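Local coordinates for probable E3 ubiquitin-protein ligase HERC1 (Homo sapiens, PDB 4QT6), which probably acts as a HECT-type E3 ubiquitin ligase, its SPRY domain, the part modelled here, being of a fold that commonly serves protein recognition, at residues 100-105 and 117-122. Residues are numbered along the deposited sequence; the frame is centred on the assembly and turned at random.
Sequences QGDFIT and FGKNGE. With ARF (formamide), chain E; ARF (formamide), chain C.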
loop_
_atom_site.group_PDB
_atom_site.type_symbol
_atom_site.label_atom_id
_atom_site.label_comp_id
_atom_site.label_asym_id
_atom_site.label_seq_id
_atom_site.Cartn_x
_atom_site.Cartn_y
_atom_site.Cartn_z
ATOM N N GLN A 100 13.334 1.729 3.032
ATOM C CA GLN A 100 14.046 0.974 2.013
ATOM C C GLN A 100 14.612 -0.315 2.579
ATOM O O GLN A 100 15.242 -0.312 3.643
ATOM C CB GLN A 100 15.182 1.834 1.463
ATOM C CG GLN A 100 15.886 1.212 0.281
ATOM C CD GLN A 100 16.818 2.178 -0.426
ATOM O OE1 GLN A 100 16.441 3.301 -0.759
ATOM N NE2 GLN A 100 18.045 1.721 -0.695
ATOM N N GLY A 101 14.396 -1.421 1.877
ATOM C CA GLY A 101 14.912 -2.718 2.264
ATOM C C GLY A 101 14.019 -3.537 3.176
ATOM O O GLY A 101 14.320 -4.714 3.436
ATOM N N ASP A 102 12.919 -2.948 3.644
ATOM C CA ASP A 102 11.937 -3.669 4.456
ATOM C C ASP A 102 10.851 -4.333 3.593
ATOM O O ASP A 102 10.516 -3.866 2.473
ATOM C CB ASP A 102 11.242 -2.733 5.454
ATOM C CG ASP A 102 12.178 -2.213 6.537
ATOM O OD1 ASP A 102 13.083 -2.974 6.929
ATOM O OD2 ASP A 102 11.972 -1.065 7.008
ATOM N N PHE A 103 10.342 -5.431 4.129
ATOM C CA PHE A 103 9.137 -6.119 3.641
ATOM C C PHE A 103 7.963 -5.829 4.537
ATOM O O PHE A 103 8.100 -5.896 5.767
ATOM C CB PHE A 103 9.299 -7.634 3.684
ATOM C CG PHE A 103 10.220 -8.195 2.653
ATOM C CD1 PHE A 103 11.567 -8.349 2.931
ATOM C CD2 PHE A 103 9.733 -8.637 1.434
ATOM C CE1 PHE A 103 12.422 -8.897 1.983
ATOM C CE2 PHE A 103 10.567 -9.190 0.496
ATOM C CZ PHE A 103 11.918 -9.323 0.770
ATOM N N ILE A 104 6.802 -5.542 3.935
ATOM C CA ILE A 104 5.542 -5.420 4.683
ATOM C C ILE A 104 4.630 -6.529 4.177
ATOM O O ILE A 104 4.241 -6.544 3.033
ATOM C CB ILE A 104 4.876 -4.027 4.525
ATOM C CG1 ILE A 104 5.797 -2.915 5.045
ATOM C CG2 ILE A 104 3.505 -4.000 5.206
ATOM C CD1 ILE A 104 6.150 -3.054 6.515
ATOM N N THR A 105 4.300 -7.461 5.055
ATOM C CA THR A 105 3.285 -8.460 4.767
ATOM C C THR A 105 1.921 -7.828 4.946
ATOM O O THR A 105 1.662 -7.163 5.959
ATOM C CB THR A 105 3.404 -9.659 5.723
ATOM O OG1 THR A 105 4.718 -10.240 5.611
ATOM C CG2 THR A 105 2.343 -10.701 5.438
ATOM N N PHE A 117 -1.057 -6.012 8.959
ATOM C CA PHE A 117 0.273 -5.757 8.410
ATOM C C PHE A 117 1.367 -6.266 9.343
ATOM O O PHE A 117 1.331 -6.001 10.547
ATOM C CB PHE A 117 0.520 -4.254 8.237
ATOM C CG PHE A 117 -0.375 -3.578 7.232
ATOM C CD1 PHE A 117 -0.290 -3.867 5.875
ATOM C CD2 PHE A 117 -1.281 -2.607 7.640
ATOM C CE1 PHE A 117 -1.125 -3.223 4.960
ATOM C CE2 PHE A 117 -2.093 -1.965 6.742
ATOM C CZ PHE A 117 -2.011 -2.265 5.384
ATOM N N GLY A 118 2.353 -6.954 8.783
ATOM C CA GLY A 118 3.528 -7.374 9.514
ATOM C C GLY A 118 4.755 -6.804 8.853
ATOM O O GLY A 118 4.784 -6.628 7.637
ATOM N N LYS A 119 5.753 -6.465 9.660
ATOM C CA LYS A 119 7.018 -5.942 9.138
ATOM C C LYS A 119 8.114 -6.985 9.238
ATOM O O LYS A 119 8.302 -7.598 10.291
ATOM C CB LYS A 119 7.427 -4.673 9.900
ATOM C CG LYS A 119 8.783 -4.135 9.513
ATOM C CD LYS A 119 9.113 -2.883 10.298
ATOM C CE LYS A 119 10.504 -2.369 9.977
ATOM N NZ LYS A 119 10.887 -1.264 10.905
ATOM N N ASN A 120 8.828 -7.183 8.133
ATOM C CA ASN A 120 9.945 -8.132 8.048
ATOM C C ASN A 120 9.677 -9.477 8.696
ATOM O O ASN A 120 10.483 -9.980 9.496
ATOM C CB ASN A 120 11.227 -7.492 8.600
ATOM C CG ASN A 120 11.732 -6.375 7.720
ATOM O OD1 ASN A 120 11.615 -6.437 6.499
ATOM N ND2 ASN A 120 12.294 -5.344 8.327
ATOM N N GLY A 121 8.540 -10.068 8.358
ATOM C CA GLY A 121 8.258 -11.423 8.797
ATOM C C GLY A 121 7.743 -11.574 10.229
ATOM O O GLY A 121 7.346 -12.674 10.609
ATOM N N GLU A 122 7.746 -10.502 11.030
ATOM C CA GLU A 122 7.021 -10.509 12.314
ATOM C C GLU A 122 5.550 -10.818 12.015
ATOM O O GLU A 122 5.074 -10.516 10.930
ATOM C CB GLU A 122 7.147 -9.159 13.016
HETATM N N ARF E . 15.915 -9.994 1.118
HETATM C C ARF E . 15.585 -9.393 -0.034
HETATM O O ARF E . 15.022 -10.051 -0.877
HETATM N N ARF C . 3.536 -3.610 11.225
HETATM C C ARF C . 3.707 -3.911 12.517
HETATM O O ARF C . 4.184 -3.074 13.274
HETATM O O HOH W 1 14.088 -6.689 5.389
HETATM O O HOH W 2 12.942 -0.064 9.304
#
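Asp102 and Asn120 meet because each turns its CG beside its own backbone N and anti to the carbonyl carbon (chi1 -67° and -68°), while Lys119 sends CG anti to its N and runs on fully extended past Asp102. The Asn120 amide uses both its ends. Its ND2 gives a nearly straight hydrogen bond to Asp102 OD1 at 2.9 Å, lying in the amide plane but arriving from above the carboxylate plane. Its OD1 accepts Phe103 N, also at 2.9 Å, and a water shared with Gly101 O. The backbone closes the ring of bonds: Asn120 N donates to Phe103 O at 2.8 Å, just where strand 114-119 gives way to the type I' turn from Lys119 to Glu122.

Farther along, Thr105 and Gly118 form an antiparallel hydrogen-bonded pair, N to O in both directions. Between the two sets of bonds Ile104 faces Lys119 as a non-hydrogen-bonded pair, with Ile104 CD1 4.0 Å from Lys119 CB; Ile104 CG2 approaches the Phe117 ring obliquely, 3.9 Å from Phe117 CD1. That ring also stacks on Tyr78. This is the hairpin of strands 103-109 and 114-119 in one sheet of the SPRY beta-sandwich, flanked by strands 38-47 and 125-128.

Lys119 NZ, bonded to Ser97 O, stays 4.1 Å from Asp102 OD2, and a second water bridges them; OD2 also accepts Thr99 N. An alanine at Asp102 would probably leave Asn120 ND2 without this acceptor, its amide less firmly oriented, and Lys119 NZ without this carboxylate and the water bridge to it. Amide, carboxylate and ammonium thus form a polar network, with water-mediated attraction likely to supplement the direct bonds.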